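Local coordinates for protein PnpC (Pseudomonas putida, PDB 3N9T) that probably catalyses the Fe(III)-dependent intradiol cleavage of the aromatic ring of hydroxyquinol, as a hydroxyquinol 1,2-dioxygenase, at residues Val145-Val151 against Gly174-Asn180; Gln95-Thr100 against Tyr283-Glu288; Tyr133-Leu137 against Asp181-Ala185. The contacts are given in a common frame with arbitrary orientation. Residues are numbered along the deposited sequence.

How the contacts relate
Contact 3 (133-137 with 181-185) closes a chain loop that holds contact 1 (145-151 with 174-180), and contact 2 (95-100 with 283-288) encloses both. The centres of contacts 1 and 3 lie 8 Å apart, those of 2 and 3 13 Å, and those of 1 and 2 16 Å. All three reach the same mixed sheet of the dioxygenase region. Strands 129-138 and 148-152 are successive in the chain, as are 173-177 and 183-189, while strand 278-287 lies beside 129-138. Leu-149 meets Phe-184, Val-136 and Phe-285, so side chains from all three contacts share one core. Contact 2 then ties the segment following the N-terminal helices to this iron-binding sheet.

Contact 1: Val145-Val151 against Gly174-Asn180; sequences VGAVLDV and GRYRSDN
Val-148, in the t rotamer, lies over the guanidinium faces of two arginines, with CG1 3.0 Å from Arg-175 NE and CG2 3.7 Å from NH2 of Arg-177, whose NH1 salt-bridges Asp-115. Asp-150 makes a two-pronged salt bridge with Arg-175: NE to OD1 is 2.8 Å, NH2 to OD2 3.0 Å. The backbones form an antiparallel pair of the intradiol dioxygenase sheet, its long connection carrying the iron ligand Tyr-160; the short axes lie at 153°, 4.5 Å apart. Leu-149/Tyr-176 and Val-151/Gly-174 are hydrogen-bonded pairs; Val-148/Arg-177 and Asp-150/Arg-175 are non-hydrogen-bonded. Leu-149 N to Tyr-176 O and Tyr-176 N to Leu-149 O are both 2.8 Å. Beyond the strands, Ser-178 N reaches Ala-147 O at 3.0 Å and Gly-146 N, at positive phi, Ser-178 O at 3.1 Å. On the face of Leu-149, Val-151 CG2 packs 3.8 Å from Tyr-176 CE1. Strand 148-152 also pairs with strand 214-224, which carries His-218 and His-220, while Leu-149 packs against Val-136 and Phe-184 of strands 129-138 and 183-189.

Contact 2: Gln95-Thr100 against Tyr283-Glu288; sequences QSTNAT and YEFVME
Thr-100, with chi1 at -52° (m), does most of the joining here. Its OG1 accepts from Val-286 N at 2.9 Å, while its own N donates to Val-286 O at 2.8 Å, so the backbone of one strand residue is held by a main-chain and a side-chain atom of the same threonine. Its CG2 sits at the edge of the Tyr-283 ring, 3.7 Å from OH, which is hydrogen-bonded to Ser-254 O. One water lies 2.7 Å from Thr-100 OG1 and donates to Glu-284 O (2.9 Å); a second donates to Thr-100 O (2.9 Å) and Val-286 O (2.8 Å). Val-286, a t rotamer pointing toward the loop, brings CB to 3.4 Å from Asn-98 O, and its CA lies 4.7 Å from that of Ala-99. At the other end Glu-288 (chi1 -69°, m; chi2 -136°, between wells) sets CG 3.3 Å from Ala-99 CB and accepts through OE2 from Thr-97 OG1 at 2.8 Å. Thr-97, at chi1 54° (p), also accepts from Ala-99 N at 3.2 Å through OG1, and this ST turn bends the irregular segment 95-100. The arrangement joins the connection after helix 84-91 to strand 278-287 of the beta-sheet domain that binds iron in intradiol dioxygenases.

Contact 3: Tyr133-Leu137 against Asp181-Ala185; sequences YGRVL and DGCFA
Three backbone hydrogen bonds carry this antiparallel pairing in the beta-sheet domain of an intradiol dioxygenase: Val-136 N to Gly-182 O at 2.8 Å, Phe-184 N to Gly-134 O at 2.9 Å, and Gly-134 N to Phe-184 O at 3.1 Å. Arg-135 adds a side-chain bond from NH2 to Asp-181 O at 3.1 Å, with a weak second one from NE to the same Asp-181 O at 3.5 Å; chi1 -54° (m), chi2 172° (t) and chi3 79° (p) bring its guanidinium edge there. The short axes of strands 133-137 and 183-185 approach to 4.6 Å at 144°. Gly-134/Phe-184 is the hydrogen-bonded pair, flanked by the non-hydrogen-bonded pairs Tyr-133/Ala-185 and Arg-135/Cys-183, each with a CA-CA distance of 4.2 Å. CA-H...O contacts reinforce the ladder, with Arg-135 CA 3.0 Å from Gly-182 O and Cys-183 CA 3.2 Å from Gly-134 O.

At phi/psi 160/-151, a CB on Gly-134 would jam against Tyr-133 O and sit tight, 3.3 Å from Phe-184 CE2; Gly-182 has positive phi (75/8), and a CB there would clash with Val-136 O. Phe-184, at chi1 70° (p), lays a ring face over Gly-134 N and Tyr-133 C, and Leu-149 of strand 148-152 packs against this ring too. Tyr-133 (chi1 74°, p) instead leads its ring away, edge-to-face with Tyr-282, and its OH bonds Asp-268 and Arg-262. Strand 278-287 runs parallel along the other edge of strand 129-138. On the Phe-184 face, Val-136 CG2 lies 4.2 Å from Phe-184 CD2; on the opposite one, Tyr-133 CB is 4.0 Å from Ala-185 CB.

Contact 1: Val145-Val151 against Gly174-Asn180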
ATOM      1  N   VAL A 145     -14.183 -20.617 -36.126  1.00 23.35           N
ATOM      2  CA  VAL A 145     -15.578 -20.970 -36.236  1.00 24.08           C
ATOM      3  C   VAL A 145     -16.120 -21.372 -34.888  1.00 22.91           C
ATOM      4  O   VAL A 145     -15.488 -22.134 -34.188  1.00 23.19           O
ATOM      5  CB  VAL A 145     -15.733 -22.140 -37.275  1.00 25.07           C
ATOM      6  CG1 VAL A 145     -17.174 -22.675 -37.279  1.00 26.39           C
ATOM      7  CG2 VAL A 145     -15.242 -21.617 -38.674  1.00 25.15           C
ATOM      8  N   GLY A 146     -17.271 -20.844 -34.496  1.00 22.21           N
ATOM      9  CA  GLY A 146     -17.865 -21.235 -33.213  1.00 21.54           C
ATOM     10  C   GLY A 146     -17.176 -20.610 -31.984  1.00 21.00           C
ATOM     11  O   GLY A 146     -17.458 -20.974 -30.827  1.00 20.21           O
ATOM     12  N   ALA A 147     -16.331 -19.612 -32.205  1.00 17.60           N
ATOM     13  CA  ALA A 147     -15.887 -18.830 -31.050  1.00 17.09           C
ATOM     14  C   ALA A 147     -17.079 -18.266 -30.284  1.00 17.30           C
ATOM     15  O   ALA A 147     -18.109 -17.922 -30.863  1.00 15.70           O
ATOM     16  CB  ALA A 147     -15.004 -17.712 -31.541  1.00 16.84           C
ATOM     17  N   VAL A 148     -16.942 -18.152 -28.972  1.00 16.92           N
ATOM     18  CA  VAL A 148     -17.961 -17.606 -28.135  1.00 17.55           C
ATOM     19  C   VAL A 148     -17.488 -16.188 -27.664  1.00 16.80           C
ATOM     20  O   VAL A 148     -16.392 -16.073 -27.155  1.00 15.58           O
ATOM     21  CB  VAL A 148     -18.237 -18.558 -26.877  1.00 19.00           C
ATOM     22  CG1 VAL A 148     -19.092 -17.899 -25.977  1.00 22.87           C
ATOM     23  CG2 VAL A 148     -19.032 -19.778 -27.280  1.00 22.56           C
ATOM     24  N   LEU A 149     -18.287 -15.138 -27.917  1.00 14.91           N
ATOM     25  CA  LEU A 149     -17.970 -13.754 -27.552  1.00 13.31           C
ATOM     26  C   LEU A 149     -18.944 -13.374 -26.458  1.00 14.75           C
ATOM     27  O   LEU A 149     -20.143 -13.183 -26.751  1.00 14.44           O
ATOM     28  CB  LEU A 149     -18.197 -12.787 -28.743  1.00 13.29           C
ATOM     29  CG  LEU A 149     -17.316 -13.092 -29.963  1.00 12.89           C
ATOM     30  CD1 LEU A 149     -18.007 -14.133 -30.922  1.00 15.18           C
ATOM     31  CD2 LEU A 149     -16.992 -11.849 -30.716  1.00 14.96           C
ATOM     32  N   ASP A 150     -18.446 -13.267 -25.215  1.00 15.42           N
ATOM     33  CA  ASP A 150     -19.277 -12.765 -24.096  1.00 16.06           C
ATOM     34  C   ASP A 150     -19.088 -11.288 -24.096  1.00 15.20           C
ATOM     35  O   ASP A 150     -17.930 -10.820 -24.010  1.00 15.06           O
ATOM     36  CB  ASP A 150     -18.757 -13.294 -22.743  1.00 16.02           C
ATOM     37  CG  ASP A 150     -19.085 -14.792 -22.532  1.00 20.61           C
ATOM     38  OD1 ASP A 150     -20.247 -15.168 -22.723  1.00 24.70           O
ATOM     39  OD2 ASP A 150     -18.159 -15.560 -22.215  1.00 19.30           O
ATOM     40  N   VAL A 151     -20.186 -10.536 -24.159  1.00 15.69           N
ATOM     41  CA  VAL A 151     -20.053  -9.060 -24.264  1.00 14.81           C
ATOM     42  C   VAL A 151     -20.911  -8.409 -23.214  1.00 15.54           C
ATOM     43  O   VAL A 151     -21.952  -8.939 -22.860  1.00 12.95           O
ATOM     44  CB  VAL A 151     -20.446  -8.517 -25.665  1.00 16.89           C
ATOM     45  CG1 VAL A 151     -19.567  -9.186 -26.680  1.00 16.09           C
ATOM     46  CG2 VAL A 151     -21.947  -8.840 -26.009  1.00 16.72           C
ATOM     47  N   GLY A 174     -24.599 -10.414 -23.418  1.00 16.37           N
ATOM     48  CA  GLY A 174     -24.945 -11.606 -24.208  1.00 18.02           C
ATOM     49  C   GLY A 174     -23.751 -12.467 -24.537  1.00 17.52           C
ATOM     50  O   GLY A 174     -22.621 -11.970 -24.574  1.00 17.98           O
ATOM     51  N   ARG A 175     -24.027 -13.719 -24.912  1.00 18.06           N
ATOM     52  CA  ARG A 175     -22.990 -14.612 -25.406  1.00 17.43           C
ATOM     53  C   ARG A 175     -23.326 -14.887 -26.855  1.00 16.75           C
ATOM     54  O   ARG A 175     -24.290 -15.594 -27.147  1.00 15.71           O
ATOM     55  CB  ARG A 175     -23.032 -15.937 -24.627  1.00 17.23           C
ATOM     56  CG  ARG A 175     -22.241 -16.997 -25.326  1.00 21.00           C
ATOM     57  CD  ARG A 175     -21.909 -18.131 -24.357  1.00 27.97           C
ATOM     58  NE  ARG A 175     -20.749 -17.827 -23.510  1.00 30.53           N
ATOM     59  CZ  ARG A 175     -20.034 -18.776 -22.933  1.00 32.95           C
ATOM     60  NH1 ARG A 175     -20.396 -20.036 -23.139  1.00 29.35           N
ATOM     61  NH2 ARG A 175     -18.966 -18.487 -22.198  1.00 26.66           N
ATOM     62  N   TYR A 176     -22.540 -14.328 -27.752  1.00 16.13           N
ATOM     63  CA  TYR A 176     -22.699 -14.491 -29.209  1.00 16.29           C
ATOM     64  C   TYR A 176     -21.656 -15.472 -29.786  1.00 16.57           C
ATOM     65  O   TYR A 176     -20.696 -15.878 -29.065  1.00 14.64           O
ATOM     66  CB  TYR A 176     -22.487 -13.105 -29.847  1.00 16.72           C
ATOM     67  CG  TYR A 176     -23.600 -12.106 -29.556  1.00 13.29           C
ATOM     68  CD1 TYR A 176     -23.650 -11.403 -28.341  1.00 15.97           C
ATOM     69  CD2 TYR A 176     -24.593 -11.871 -30.496  1.00 13.66           C
ATOM     70  CE1 TYR A 176     -24.668 -10.473 -28.059  1.00 12.73           C
ATOM     71  CE2 TYR A 176     -25.631 -10.940 -30.244  1.00 12.02           C
ATOM     72  CZ  TYR A 176     -25.640 -10.253 -29.056  1.00 15.32           C
ATOM     73  OH  TYR A 176     -26.580  -9.327 -28.850  1.00 17.38           O
ATOM     74  N   ARG A 177     -21.830 -15.873 -31.058  1.00 16.33           N
ATOM     75  CA  ARG A 177     -20.931 -16.860 -31.651  1.00 18.52           C
ATOM     76  C   ARG A 177     -20.516 -16.468 -33.056  1.00 19.54           C
ATOM     77  O   ARG A 177     -21.298 -15.810 -33.810  1.00 20.23           O
ATOM     78  CB  ARG A 177     -21.614 -18.245 -31.627  1.00 19.85           C
ATOM     79  CG  ARG A 177     -21.544 -18.872 -30.275  1.00 20.96           C
ATOM     80  CD  ARG A 177     -22.327 -20.191 -30.210  1.00 24.46           C
ATOM     81  NE  ARG A 177     -22.067 -20.930 -28.972  1.00 25.66           N
ATOM     82  CZ  ARG A 177     -22.593 -20.600 -27.780  1.00 29.90           C
ATOM     83  NH1 ARG A 177     -23.451 -19.565 -27.622  1.00 29.87           N
ATOM     84  NH2 ARG A 177     -22.295 -21.326 -26.726  1.00 28.06           N
ATOM     85  N   SER A 178     -19.295 -16.830 -33.428  1.00 18.98           N
ATOM     86  CA  SER A 178     -18.840 -16.551 -34.750  1.00 18.52           C
ATOM     87  C   SER A 178     -19.421 -17.689 -35.636  1.00 22.06           C
ATOM     88  O   SER A 178     -19.572 -18.852 -35.173  1.00 21.28           O
ATOM     89  CB  SER A 178     -17.317 -16.491 -34.734  1.00 20.05           C
ATOM     90  OG  SER A 178     -16.742 -17.808 -34.546  1.00 22.13           O
ATOM     91  N   ASP A 179     -19.789 -17.378 -36.886  1.00 22.56           N
ATOM     92  CA  ASP A 179     -20.404 -18.389 -37.743  1.00 23.05           C
ATOM     93  C   ASP A 179     -19.341 -19.136 -38.531  1.00 23.77           C
ATOM     94  O   ASP A 179     -18.156 -18.954 -38.294  1.00 22.87           O
ATOM     95  CB  ASP A 179     -21.472 -17.742 -38.683  1.00 23.06           C
ATOM     96  CG  ASP A 179     -20.886 -16.799 -39.714  1.00 19.77           C
ATOM     97  OD1 ASP A 179     -19.682 -16.777 -40.008  1.00 22.01           O
ATOM     98  OD2 ASP A 179     -21.648 -16.007 -40.273  1.00 24.31           O
ATOM     99  N   ASN A 180     -19.751 -19.950 -39.497  1.00 25.84           N
ATOM    100  CA  ASN A 180     -18.791 -20.677 -40.384  1.00 26.75           C
ATOM    101  C   ASN A 180     -17.768 -19.806 -41.076  1.00 26.65           C
ATOM    102  O   ASN A 180     -16.693 -20.271 -41.441  1.00 27.94           O
ATOM    103  CB  ASN A 180     -19.549 -21.363 -41.498  1.00 28.77           C
ATOM    104  CG  ASN A 180     -20.489 -22.384 -40.998  1.00 32.60           C
ATOM    105  OD1 ASN A 180     -21.509 -22.597 -41.616  1.00 42.92           O
ATOM    106  ND2 ASN A 180     -20.159 -23.050 -39.882  1.00 33.84           N
TER

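Contact 2: Gln95-Thr100 against Tyr283-Glu288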
ATOM      1  N   GLN A  95       2.608 -10.348 -26.223  1.00 29.52           N
ATOM      2  CA  GLN A  95       2.300 -10.880 -27.580  1.00 32.79           C
ATOM      3  C   GLN A  95       3.251 -10.282 -28.622  1.00 34.51           C
ATOM      4  O   GLN A  95       3.573  -9.090 -28.556  1.00 35.20           O
ATOM      5  CB  GLN A  95       0.859 -10.530 -27.990  1.00 33.08           C
ATOM      6  CG  GLN A  95      -0.274 -11.084 -27.076  1.00 32.42           C
ATOM      7  CD  GLN A  95      -1.630 -10.383 -27.283  1.00 34.92           C
ATOM      8  OE1 GLN A  95      -1.703  -9.195 -27.644  1.00 32.51           O
ATOM      9  NE2 GLN A  95      -2.694 -11.110 -27.033  1.00 32.05           N
ATOM     10  N   SER A  96       3.711 -11.103 -29.572  1.00 35.92           N
ATOM     11  CA  SER A  96       4.621 -10.630 -30.641  1.00 37.52           C
ATOM     12  C   SER A  96       3.909 -10.619 -31.993  1.00 37.05           C
ATOM     13  O   SER A  96       4.457 -10.131 -32.992  1.00 38.09           O
ATOM     14  CB  SER A  96       5.892 -11.478 -30.723  1.00 37.53           C
ATOM     15  OG  SER A  96       5.570 -12.840 -30.540  1.00 39.40           O
ATOM     16  N   THR A  97       2.676 -11.134 -31.993  1.00 35.91           N
ATOM     17  CA  THR A  97       1.902 -11.364 -33.212  1.00 33.48           C
ATOM     18  C   THR A  97       0.939 -10.204 -33.456  1.00 32.11           C
ATOM     19  O   THR A  97       0.976  -9.188 -32.762  1.00 31.73           O
ATOM     20  CB  THR A  97       1.052 -12.631 -33.015  1.00 34.63           C
ATOM     21  OG1 THR A  97       0.292 -12.443 -31.812  1.00 34.28           O
ATOM     22  CG2 THR A  97       1.956 -13.896 -32.875  1.00 32.62           C
ATOM     23  N   ASN A  98       0.066 -10.343 -34.435  1.00 29.54           N
ATOM     24  CA  ASN A  98      -0.935  -9.324 -34.645  1.00 29.09           C
ATOM     25  C   ASN A  98      -2.206  -9.708 -33.847  1.00 27.64           C
ATOM     26  O   ASN A  98      -3.312  -9.339 -34.267  1.00 27.79           O
ATOM     27  CB  ASN A  98      -1.291  -9.204 -36.143  1.00 29.79           C
ATOM     28  CG  ASN A  98      -1.793 -10.540 -36.742  1.00 33.29           C
ATOM     29  OD1 ASN A  98      -1.336 -11.626 -36.354  1.00 39.72           O
ATOM     30  ND2 ASN A  98      -2.715 -10.461 -37.695  1.00 36.76           N
ATOM     31  N   ALA A  99      -2.054 -10.473 -32.751  1.00 24.25           N
ATOM     32  CA  ALA A  99      -3.231 -10.887 -31.952  1.00 22.07           C
ATOM     33  C   ALA A  99      -3.859  -9.640 -31.306  1.00 20.39           C
ATOM     34  O   ALA A  99      -3.171  -8.620 -31.033  1.00 18.11           O
ATOM     35  CB  ALA A  99      -2.850 -11.933 -30.893  1.00 21.12           C
ATOM     36  N   THR A 100      -5.185  -9.658 -31.118  1.00 16.37           N
ATOM     37  CA  THR A 100      -5.785  -8.492 -30.488  1.00 15.44           C
ATOM     38  C   THR A 100      -5.198  -8.240 -29.099  1.00 15.65           C
ATOM     39  O   THR A 100      -5.040  -9.171 -28.351  1.00 15.63           O
ATOM     40  CB  THR A 100      -7.337  -8.615 -30.366  1.00 15.12           C
ATOM     41  OG1 THR A 100      -7.837  -8.933 -31.658  1.00 13.90           O
ATOM     42  CG2 THR A 100      -7.930  -7.294 -29.883  1.00 14.26           C
ATOM     43  N   TYR A 283     -15.294  -4.795 -36.421  1.00 14.40           N
ATOM     44  CA  TYR A 283     -14.012  -5.128 -35.830  1.00 15.81           C
ATOM     45  C   TYR A 283     -13.544  -6.557 -36.103  1.00 14.80           C
ATOM     46  O   TYR A 283     -14.336  -7.483 -35.961  1.00 14.82           O
ATOM     47  CB  TYR A 283     -14.001  -4.822 -34.321  1.00 15.70           C
ATOM     48  CG  TYR A 283     -12.540  -4.758 -33.721  1.00 16.14           C
ATOM     49  CD1 TYR A 283     -11.808  -3.578 -33.774  1.00 19.40           C
ATOM     50  CD2 TYR A 283     -11.939  -5.891 -33.141  1.00 16.97           C
ATOM     51  CE1 TYR A 283     -10.519  -3.487 -33.260  1.00 19.75           C
ATOM     52  CE2 TYR A 283     -10.656  -5.817 -32.602  1.00 16.87           C
ATOM     53  CZ  TYR A 283      -9.947  -4.610 -32.681  1.00 20.86           C
ATOM     54  OH  TYR A 283      -8.696  -4.493 -32.142  1.00 16.41           O
ATOM     55  N   GLU A 284     -12.277  -6.733 -36.488  1.00 13.05           N
ATOM     56  CA  GLU A 284     -11.778  -8.124 -36.619  1.00 16.36           C
ATOM     57  C   GLU A 284     -10.841  -8.530 -35.454  1.00 17.23           C
ATOM     58  O   GLU A 284      -9.722  -7.977 -35.292  1.00 17.18           O
ATOM     59  CB  GLU A 284     -11.125  -8.372 -37.969  1.00 15.70           C
ATOM     60  CG  GLU A 284     -12.091  -8.060 -39.096  1.00 19.00           C
ATOM     61  CD  GLU A 284     -11.474  -8.307 -40.470  1.00 24.19           C
ATOM     62  OE1 GLU A 284     -10.232  -8.296 -40.577  1.00 26.04           O
ATOM     63  OE2 GLU A 284     -12.247  -8.510 -41.423  1.00 25.26           O
ATOM     64  N   PHE A 285     -11.324  -9.455 -34.631  1.00 15.91           N
ATOM     65  CA  PHE A 285     -10.512  -9.963 -33.542  1.00 16.62           C
ATOM     66  C   PHE A 285      -9.562 -11.052 -34.063  1.00 18.39           C
ATOM     67  O   PHE A 285      -9.928 -11.858 -34.924  1.00 20.56           O
ATOM     68  CB  PHE A 285     -11.386 -10.598 -32.479  1.00 15.89           C
ATOM     69  CG  PHE A 285     -12.245  -9.609 -31.762  1.00 14.40           C
ATOM     70  CD1 PHE A 285     -11.697  -8.829 -30.704  1.00 13.18           C
ATOM     71  CD2 PHE A 285     -13.603  -9.480 -32.107  1.00 11.44           C
ATOM     72  CE1 PHE A 285     -12.490  -7.858 -30.011  1.00 16.07           C
ATOM     73  CE2 PHE A 285     -14.429  -8.485 -31.420  1.00 10.33           C
ATOM     74  CZ  PHE A 285     -13.813  -7.661 -30.378  1.00 13.00           C
ATOM     75  N   VAL A 286      -8.365 -11.060 -33.508  1.00 18.76           N
ATOM     76  CA  VAL A 286      -7.332 -12.013 -33.867  1.00 20.28           C
ATOM     77  C   VAL A 286      -6.921 -12.739 -32.558  1.00 19.64           C
ATOM     78  O   VAL A 286      -6.507 -12.099 -31.599  1.00 19.65           O
ATOM     79  CB  VAL A 286      -6.124 -11.301 -34.590  1.00 19.01           C
ATOM     80  CG1 VAL A 286      -5.005 -12.308 -34.928  1.00 18.93           C
ATOM     81  CG2 VAL A 286      -6.613 -10.527 -35.873  1.00 19.01           C
ATOM     82  N   MET A 287      -7.105 -14.059 -32.549  1.00 20.41           N
ATOM     83  CA  MET A 287      -6.879 -14.929 -31.424  1.00 22.01           C
ATOM     84  C   MET A 287      -5.586 -15.709 -31.591  1.00 25.03           C
ATOM     85  O   MET A 287      -5.151 -16.033 -32.728  1.00 24.17           O
ATOM     86  CB  MET A 287      -8.049 -15.899 -31.261  1.00 22.36           C
ATOM     87  CG  MET A 287      -9.417 -15.202 -30.802  1.00 22.86           C
ATOM     88  SD  MET A 287     -10.479 -16.591 -30.389  1.00 32.33           S
ATOM     89  CE  MET A 287      -9.969 -16.731 -28.653  1.00 19.04           C
ATOM     90  N   GLU A 288      -4.977 -16.035 -30.458  1.00 27.97           N
ATOM     91  CA  GLU A 288      -3.705 -16.774 -30.461  1.00 31.63           C
ATOM     92  C   GLU A 288      -3.963 -18.259 -30.242  1.00 32.28           C
ATOM     93  O   GLU A 288      -4.749 -18.643 -29.355  1.00 31.18           O
ATOM     94  CB  GLU A 288      -2.783 -16.268 -29.343  1.00 32.84           C
ATOM     95  CG  GLU A 288      -2.262 -14.900 -29.564  1.00 34.11           C
ATOM     96  CD  GLU A 288      -0.773 -14.780 -29.239  1.00 42.00           C
ATOM     97  OE1 GLU A 288      -0.475 -14.742 -28.027  1.00 42.15           O
ATOM     98  OE2 GLU A 288       0.078 -14.684 -30.180  1.00 42.33           O
TER
HETATM   99  O   HOH W   1      -7.611  -7.009 -33.512  1.00 28.41           O
HETATM  100  O   HOH W   2      -5.577 -11.966 -28.991  1.00 31.34           O

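Contact 3: Tyr133-Leu137 against Asp181-Ala185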
ATOM      1  N   TYR A 133     -20.294  -5.488 -35.454  1.00 12.38           N
ATOM      2  CA  TYR A 133     -20.131  -6.732 -36.191  1.00 13.17           C
ATOM      3  C   TYR A 133     -18.677  -6.899 -36.651  1.00 14.97           C
ATOM      4  O   TYR A 133     -17.859  -5.962 -36.562  1.00 14.64           O
ATOM      5  CB  TYR A 133     -21.121  -6.772 -37.401  1.00 12.85           C
ATOM      6  CG  TYR A 133     -20.767  -5.882 -38.549  1.00 13.32           C
ATOM      7  CD1 TYR A 133     -20.688  -4.471 -38.389  1.00 13.66           C
ATOM      8  CD2 TYR A 133     -20.649  -6.401 -39.843  1.00 15.06           C
ATOM      9  CE1 TYR A 133     -20.348  -3.627 -39.482  1.00 17.51           C
ATOM     10  CE2 TYR A 133     -20.337  -5.567 -40.944  1.00 17.69           C
ATOM     11  CZ  TYR A 133     -20.220  -4.190 -40.754  1.00 20.82           C
ATOM     12  OH  TYR A 133     -19.902  -3.388 -41.824  1.00 20.94           O
ATOM     13  N   GLY A 134     -18.338  -8.098 -37.145  1.00 14.20           N
ATOM     14  CA  GLY A 134     -16.946  -8.320 -37.569  1.00 15.45           C
ATOM     15  C   GLY A 134     -16.656  -9.816 -37.627  1.00 14.12           C
ATOM     16  O   GLY A 134     -17.538 -10.611 -37.940  1.00 14.85           O
ATOM     17  N   ARG A 135     -15.406 -10.173 -37.402  1.00 14.47           N
ATOM     18  CA  ARG A 135     -14.974 -11.560 -37.507  1.00 14.94           C
ATOM     19  C   ARG A 135     -14.071 -11.897 -36.363  1.00 14.64           C
ATOM     20  O   ARG A 135     -13.550 -11.010 -35.694  1.00 15.63           O
ATOM     21  CB  ARG A 135     -14.261 -11.784 -38.848  1.00 15.38           C
ATOM     22  CG  ARG A 135     -15.134 -11.322 -40.134  1.00 19.19           C
ATOM     23  CD  ARG A 135     -14.314 -11.381 -41.453  1.00 24.46           C
ATOM     24  NE  ARG A 135     -14.278 -12.770 -41.866  1.00 28.66           N
ATOM     25  CZ  ARG A 135     -13.358 -13.339 -42.663  1.00 32.72           C
ATOM     26  NH1 ARG A 135     -12.310 -12.637 -43.138  1.00 25.24           N
ATOM     27  NH2 ARG A 135     -13.505 -14.648 -42.956  1.00 28.92           N
ATOM     28  N   VAL A 136     -13.958 -13.191 -36.082  1.00 15.77           N
ATOM     29  CA  VAL A 136     -12.906 -13.679 -35.213  1.00 14.96           C
ATOM     30  C   VAL A 136     -11.969 -14.514 -36.098  1.00 16.71           C
ATOM     31  O   VAL A 136     -12.411 -15.431 -36.764  1.00 15.80           O
ATOM     32  CB  VAL A 136     -13.483 -14.499 -34.086  1.00 16.86           C
ATOM     33  CG1 VAL A 136     -12.308 -15.030 -33.153  1.00 16.25           C
ATOM     34  CG2 VAL A 136     -14.511 -13.637 -33.265  1.00 13.09           C
ATOM     35  N   LEU A 137     -10.682 -14.155 -36.110  1.00 16.90           N
ATOM     36  CA  LEU A 137      -9.747 -14.765 -37.024  1.00 19.55           C
ATOM     37  C   LEU A 137      -8.570 -15.319 -36.223  1.00 21.61           C
ATOM     38  O   LEU A 137      -8.418 -14.966 -35.018  1.00 21.92           O
ATOM     39  CB  LEU A 137      -9.237 -13.650 -37.957  1.00 18.41           C
ATOM     40  CG  LEU A 137     -10.280 -12.961 -38.850  1.00 18.30           C
ATOM     41  CD1 LEU A 137      -9.572 -11.920 -39.716  1.00 23.65           C
ATOM     42  CD2 LEU A 137     -11.030 -13.998 -39.692  1.00 17.61           C
ATOM     43  N   ASP A 181     -18.077 -18.542 -41.322  1.00 25.14           N
ATOM     44  CA  ASP A 181     -17.025 -17.683 -41.893  1.00 24.67           C
ATOM     45  C   ASP A 181     -16.381 -16.804 -40.820  1.00 22.16           C
ATOM     46  O   ASP A 181     -15.753 -15.827 -41.153  1.00 21.15           O
ATOM     47  CB  ASP A 181     -17.594 -16.824 -43.015  1.00 25.29           C
ATOM     48  CG  ASP A 181     -18.275 -17.676 -44.105  1.00 31.31           C
ATOM     49  OD1 ASP A 181     -17.564 -18.515 -44.697  1.00 34.48           O
ATOM     50  OD2 ASP A 181     -19.505 -17.519 -44.354  1.00 34.08           O
ATOM     51  N   GLY A 182     -16.560 -17.167 -39.546  1.00 20.99           N
ATOM     52  CA  GLY A 182     -15.948 -16.424 -38.416  1.00 19.85           C
ATOM     53  C   GLY A 182     -16.656 -15.082 -38.105  1.00 19.33           C
ATOM     54  O   GLY A 182     -16.194 -14.308 -37.292  1.00 20.72           O
ATOM     55  N   CYS A 183     -17.795 -14.834 -38.739  1.00 19.25           N
ATOM     56  CA  CYS A 183     -18.529 -13.575 -38.630  1.00 17.89           C
ATOM     57  C   CYS A 183     -19.385 -13.584 -37.373  1.00 17.49           C
ATOM     58  O   CYS A 183     -20.001 -14.625 -37.010  1.00 16.18           O
ATOM     59  CB  CYS A 183     -19.402 -13.368 -39.889  1.00 18.08           C
ATOM     60  SG  CYS A 183     -18.415 -13.107 -41.354  1.00 21.23           S
ATOM     61  N   PHE A 184     -19.433 -12.418 -36.731  1.00 15.84           N
ATOM     62  CA  PHE A 184     -20.388 -12.220 -35.637  1.00 14.80           C
ATOM     63  C   PHE A 184     -21.163 -10.894 -35.852  1.00 14.48           C
ATOM     64  O   PHE A 184     -20.693 -10.013 -36.551  1.00 14.53           O
ATOM     65  CB  PHE A 184     -19.637 -12.178 -34.300  1.00 13.35           C
ATOM     66  CG  PHE A 184     -18.821 -10.967 -34.108  1.00 14.44           C
ATOM     67  CD1 PHE A 184     -19.382  -9.826 -33.510  1.00 15.32           C
ATOM     68  CD2 PHE A 184     -17.495 -10.961 -34.480  1.00  9.07           C
ATOM     69  CE1 PHE A 184     -18.644  -8.665 -33.351  1.00 14.53           C
ATOM     70  CE2 PHE A 184     -16.733  -9.814 -34.303  1.00 13.70           C
ATOM     71  CZ  PHE A 184     -17.298  -8.667 -33.765  1.00 13.13           C
ATOM     72  N   ALA A 185     -22.302 -10.760 -35.212  1.00 13.44           N
ATOM     73  CA  ALA A 185     -23.060  -9.536 -35.270  1.00 14.39           C
ATOM     74  C   ALA A 185     -23.929  -9.396 -34.030  1.00 14.27           C
ATOM     75  O   ALA A 185     -24.598 -10.350 -33.543  1.00 12.92           O
ATOM     76  CB  ALA A 185     -23.903  -9.462 -36.582  1.00 13.30           C
TER